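Local coordinates for protein putative metalloprotease II (Bacteroides fragilis, PDB 4ON1) that probably acts as a zinc-dependent metalloendopeptidase, encoded in the pathogenicity island and related to fragilysin, at residues L47-E52 against L97-D102; I107-K110 against R114-E117. All coordinates share one frame; numbering follows the deposited sequence.

Contact 1 (L47-E52 against L97-D102)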
loop_
_atom_site.group_PDB
_atom_site.type_symbol
_atom_site.label_atom_id
_atom_site.label_comp_id
_atom_site.label_asym_id
_atom_site.label_seq_id
_atom_site.Cartn_x
_atom_site.Cartn_y
_atom_site.Cartn_z
ATOM N N LEU A 47 -15.059 17.038 9.414
ATOM C CA LEU A 47 -15.585 15.694 9.294
ATOM C C LEU A 47 -16.671 15.467 10.328
ATOM O O LEU A 47 -16.620 16.015 11.431
ATOM C CB LEU A 47 -14.467 14.664 9.469
ATOM C CG LEU A 47 -13.332 14.757 8.452
ATOM C CD1 LEU A 47 -12.165 13.869 8.873
ATOM C CD2 LEU A 47 -13.843 14.355 7.083
ATOM N N GLN A 48 -17.653 14.652 9.968
ATOM C CA GLN A 48 -18.664 14.231 10.925
ATOM C C GLN A 48 -18.818 12.717 10.881
ATOM O O GLN A 48 -18.882 12.114 9.803
ATOM C CB GLN A 48 -20.017 14.900 10.653
ATOM C CG GLN A 48 -21.152 14.329 11.519
ATOM C CD GLN A 48 -22.506 14.962 11.246
ATOM O OE1 GLN A 48 -22.661 15.762 10.322
ATOM N NE2 GLN A 48 -23.495 14.611 12.063
ATOM N N GLU A 49 -18.814 12.105 12.059
ATOM C CA GLU A 49 -19.221 10.717 12.203
ATOM C C GLU A 49 -20.139 10.607 13.418
ATOM O O GLU A 49 -19.690 10.730 14.558
ATOM C CB GLU A 49 -18.005 9.795 12.334
ATOM C CG GLU A 49 -18.364 8.312 12.274
ATOM C CD GLU A 49 -17.148 7.413 12.160
ATOM O OE1 GLU A 49 -16.363 7.340 13.133
ATOM O OE2 GLU A 49 -16.978 6.782 11.096
ATOM N N GLY A 50 -21.429 10.400 13.168
ATOM C CA GLY A 50 -22.418 10.398 14.231
ATOM C C GLY A 50 -22.452 11.732 14.948
ATOM O O GLY A 50 -22.595 12.774 14.307
ATOM N N SER A 51 -22.283 11.714 16.270
ATOM C CA SER A 51 -22.332 12.947 17.043
ATOM C C SER A 51 -20.959 13.610 17.171
ATOM O O SER A 51 -20.836 14.664 17.788
ATOM C CB SER A 51 -22.899 12.683 18.440
ATOM O OG SER A 51 -22.035 11.848 19.189
ATOM N N GLU A 52 -19.931 13.000 16.585
ATOM C CA GLU A 52 -18.591 13.580 16.635
ATOM C C GLU A 52 -18.277 14.378 15.381
ATOM O O GLU A 52 -18.345 13.867 14.264
ATOM C CB GLU A 52 -17.522 12.499 16.819
ATOM C CG GLU A 52 -17.416 11.949 18.230
ATOM C CD GLU A 52 -16.420 10.810 18.324
ATOM O OE1 GLU A 52 -16.847 9.665 18.585
ATOM O OE2 GLU A 52 -15.210 11.067 18.138
ATOM N N LEU A 97 -7.859 7.058 8.714
ATOM C CA LEU A 97 -7.522 7.880 9.863
ATOM C C LEU A 97 -7.735 7.155 11.186
ATOM O O LEU A 97 -8.235 6.028 11.221
ATOM C CB LEU A 97 -8.325 9.183 9.829
ATOM C CG LEU A 97 -9.805 9.121 9.454
ATOM C CD1 LEU A 97 -10.626 8.489 10.551
ATOM C CD2 LEU A 97 -10.328 10.512 9.145
ATOM N N GLN A 98 -7.345 7.811 12.272
ATOM C CA GLN A 98 -7.478 7.229 13.596
ATOM C C GLN A 98 -8.794 7.618 14.254
ATOM O O GLN A 98 -9.133 8.799 14.337
ATOM C CB GLN A 98 -6.303 7.651 14.478
ATOM C CG GLN A 98 -4.946 7.284 13.898
ATOM C CD GLN A 98 -4.380 6.018 14.511
ATOM O OE1 GLN A 98 -5.113 5.210 15.086
ATOM N NE2 GLN A 98 -3.069 5.837 14.392
ATOM N N ARG A 99 -9.525 6.612 14.726
ATOM C CA ARG A 99 -10.732 6.825 15.513
ATOM C C ARG A 99 -10.654 5.982 16.775
ATOM O O ARG A 99 -10.600 4.755 16.696
ATOM C CB ARG A 99 -11.990 6.448 14.730
ATOM C CG ARG A 99 -12.178 7.164 13.404
ATOM C CD ARG A 99 -12.722 8.563 13.594
ATOM N NE ARG A 99 -14.075 8.545 14.146
ATOM C CZ ARG A 99 -14.450 9.246 15.209
ATOM N NH1 ARG A 99 -13.573 10.027 15.820
ATOM N NH2 ARG A 99 -15.697 9.171 15.652
ATOM N N GLY A 100 -10.642 6.641 17.928
ATOM C CA GLY A 100 -10.614 5.944 19.202
ATOM C C GLY A 100 -9.420 5.018 19.353
ATOM O O GLY A 100 -9.527 3.954 19.962
ATOM N N GLY A 101 -8.284 5.421 18.793
ATOM C CA GLY A 101 -7.081 4.612 18.847
ATOM C C GLY A 101 -6.963 3.574 17.745
ATOM O O GLY A 101 -5.901 2.977 17.563
ATOM N N ASP A 102 -8.048 3.346 17.011
ATOM C CA ASP A 102 -8.030 2.376 15.920
ATOM C C ASP A 102 -7.783 3.038 14.572
ATOM O O ASP A 102 -8.224 4.164 14.325
ATOM C CB ASP A 102 -9.339 1.580 15.866
ATOM C CG ASP A 102 -9.440 0.547 16.972
ATOM O OD1 ASP A 102 -8.462 0.395 17.738
ATOM O OD2 ASP A 102 -10.491 -0.119 17.071
#
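Arg99 reaches across to Glu49 and Glu52 and binds both carboxylates. The two backbones are well apart, with Arg99 CA 9.9 Å from Glu49 CA, so side chains make the whole contact. From CB the arginine chain turns beside the backbone N (chi1 -57°) and bends again at the next two torsions. Arg99 CD passes 3.9 Å from Glu49 OE1. Arg99 NE then donates to Glu49 OE1 at 2.8 Å, nearly straight at 161°. Glu49 OE1 lies in the guanidinium plane, but the arginine meets it from above the carboxylate plane. At the tip, Arg99 NH1 bonds Glu52 OE2 at 3.0 Å, while NH2 adds weak bonds to both glutamates. Glu49 OE2 is held elsewhere, by Tyr106 OH and by a salt bridge to Arg157. Two partners thus fix the second oxygen of a buried carboxylate. Beside this network Leu47 CD1 and Leu97 CD2 meet tip to tip at 3.8 Å. Both segments include the tight turn of a beta hairpin, type II' from Glu49 to Glu52 and type I' from Arg99 to Asp102. The arrangement is a salt-bridge network joining two hairpin ends in the N-terminal domain of fragilysin type.

Contact 2 (I107-K110 against R114-E117)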
loop_
_atom_site.group_PDB
_atom_site.type_symbol
_atom_site.label_atom_id
_atom_site.label_comp_id
_atom_site.label_asym_id
_atom_site.label_seq_id
_atom_site.Cartn_x
_atom_site.Cartn_y
_atom_site.Cartn_z
ATOM N N ILE A 107 -14.064 3.462 2.568
ATOM C CA ILE A 107 -13.881 3.079 1.173
ATOM C C ILE A 107 -15.146 3.377 0.363
ATOM O O ILE A 107 -16.246 2.957 0.737
ATOM C CB ILE A 107 -13.518 1.573 1.069
ATOM C CG1 ILE A 107 -12.246 1.276 1.878
ATOM C CG2 ILE A 107 -13.388 1.129 -0.386
ATOM C CD1 ILE A 107 -12.163 -0.164 2.387
ATOM N N VAL A 108 -14.988 4.126 -0.725
ATOM C CA VAL A 108 -16.092 4.436 -1.627
ATOM C C VAL A 108 -15.707 4.152 -3.076
ATOM O O VAL A 108 -14.697 4.645 -3.561
ATOM C CB VAL A 108 -16.545 5.922 -1.495
ATOM C CG1 VAL A 108 -17.265 6.144 -0.196
ATOM C CG2 VAL A 108 -15.353 6.878 -1.582
ATOM N N TYR A 109 -16.529 3.361 -3.761
ATOM C CA TYR A 109 -16.349 3.086 -5.185
ATOM C C TYR A 109 -17.378 3.835 -6.017
ATOM O O TYR A 109 -18.524 3.973 -5.606
ATOM C CB TYR A 109 -16.455 1.587 -5.461
ATOM C CG TYR A 109 -15.156 0.843 -5.258
ATOM C CD1 TYR A 109 -14.629 0.653 -3.987
ATOM C CD2 TYR A 109 -14.464 0.323 -6.342
ATOM C CE1 TYR A 109 -13.437 -0.027 -3.805
ATOM C CE2 TYR A 109 -13.285 -0.365 -6.171
ATOM C CZ TYR A 109 -12.774 -0.533 -4.901
ATOM O OH TYR A 109 -11.599 -1.216 -4.738
ATOM N N LYS A 110 -16.973 4.328 -7.183
ATOM C CA LYS A 110 -17.895 5.095 -8.011
ATOM C C LYS A 110 -19.017 4.220 -8.556
ATOM O O LYS A 110 -20.190 4.608 -8.546
ATOM C CB LYS A 110 -17.166 5.781 -9.163
ATOM C CG LYS A 110 -18.109 6.592 -10.039
ATOM C CD LYS A 110 -17.377 7.407 -11.093
ATOM C CE LYS A 110 -16.516 6.526 -11.968
ATOM N NZ LYS A 110 -15.847 7.309 -13.050
ATOM N N ARG A 114 -19.676 -2.466 -8.448
ATOM C CA ARG A 114 -18.354 -2.758 -7.900
ATOM C C ARG A 114 -18.377 -2.542 -6.390
ATOM O O ARG A 114 -17.833 -3.352 -5.640
ATOM C CB ARG A 114 -17.268 -1.897 -8.552
ATOM C CG ARG A 114 -15.828 -2.317 -8.182
ATOM C CD ARG A 114 -15.537 -3.779 -8.534
ATOM N NE ARG A 114 -14.212 -4.219 -8.083
ATOM C CZ ARG A 114 -13.941 -5.460 -7.678
ATOM N NH1 ARG A 114 -14.896 -6.374 -7.675
ATOM N NH2 ARG A 114 -12.720 -5.789 -7.281
ATOM N N MET A 115 -19.015 -1.464 -5.941
ATOM C CA MET A 115 -19.118 -1.222 -4.500
ATOM C C MET A 115 -19.767 -2.406 -3.781
ATOM O O MET A 115 -19.316 -2.817 -2.710
ATOM C CB MET A 115 -19.908 0.057 -4.205
ATOM C CG MET A 115 -20.062 0.359 -2.713
ATOM S SD MET A 115 -18.689 1.284 -1.974
ATOM C CE MET A 115 -17.571 -0.030 -1.494
ATOM N N ALA A 116 -20.806 -2.968 -4.392
ATOM C CA ALA A 116 -21.505 -4.106 -3.804
ATOM C C ALA A 116 -20.582 -5.316 -3.736
ATOM O O ALA A 116 -20.569 -6.044 -2.741
ATOM C CB ALA A 116 -22.776 -4.440 -4.606
ATOM N N GLU A 117 -19.802 -5.525 -4.792
ATOM C CA GLU A 117 -18.841 -6.624 -4.808
ATOM C C GLU A 117 -17.781 -6.442 -3.723
ATOM O O GLU A 117 -17.398 -7.401 -3.050
ATOM C CB GLU A 117 -18.189 -6.745 -6.185
ATOM C CG GLU A 117 -19.153 -7.216 -7.272
ATOM C CD GLU A 117 -18.610 -7.020 -8.676
ATOM O OE1 GLU A 117 -19.384 -7.229 -9.634
ATOM O OE2 GLU A 117 -17.420 -6.664 -8.825
#
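Arg114 NH1 donates to Glu117 OE2 at 2.8 Å, one helical turn on, while the aliphatic part of Arg114 packs on Tyr109 across the contact. The acceptor uses its anti lone pair, and the bond is part of a salt bridge. The setting is a strand-turn-helix unit. Strand 102-109 ends, a short turn follows, and helix 112-126 folds back against the strand it has just left. In that turn Asp111 OD2 accepts a hydrogen bond from Arg114 N.

Tyr109 is the strand residue most covered by the helix. Its ring runs alongside the Arg114 side chain, both pointing the same way. Arg114 CG comes to 3.5 Å from Tyr109 CD2. CG reaches the ring because it stands anti to the backbone N (chi1 -171°), and the bend at chi2 then carries the rest of the chain along the ring. The guanidinium stands nearly perpendicular to the ring plane. Both polar ends lead to helix 217-230: Tyr109 OH hydrogen-bonds His218 ND1, and Arg114 NH2 forms a salt bridge with Glu217. These bonds tie the unit to a part of the chain far along in sequence.

Met115 lies against the strand backbone and crosses Tyr109 at about a right angle. Met115 CB is 4.0 Å from Tyr109 CB. Ile153 and Ile156 of strand 153-159 also touch the methionine, so it is buried between helix and strands. Met115 SD accepts a weak hydrogen bond from Tyr109 N at 3.5 Å. Rotation about the CG-SD bond (chi3 -88°) turns the methyl back. Met115 CE comes to 3.9 Å from Tyr109 CD1. Met115 CE is also 4.0 Å from Ile107 O.

Overall arrangement
Along the chain, both segments of contact 1 come before those of contact 2. Their centres are 21 Å apart and their nearest atoms about 9 Å, so they do not touch. Strands 92-99 and 102-109 connect them. These are antiparallel neighbours: the hairpin turn between them belongs to contact 1, and the far end of strand 102-109 leads into contact 2. Both contacts fall within the N-terminal fragilysin-type region and away from the zinc site. Contact 1 joins hairpin ends within that region, whereas contact 2 also borders helix 217-230, probably part of the protease portion. Zinc is bound by Asp176 and three histidines, consistent with a latent, aspartate-blocked form as in profragilysin.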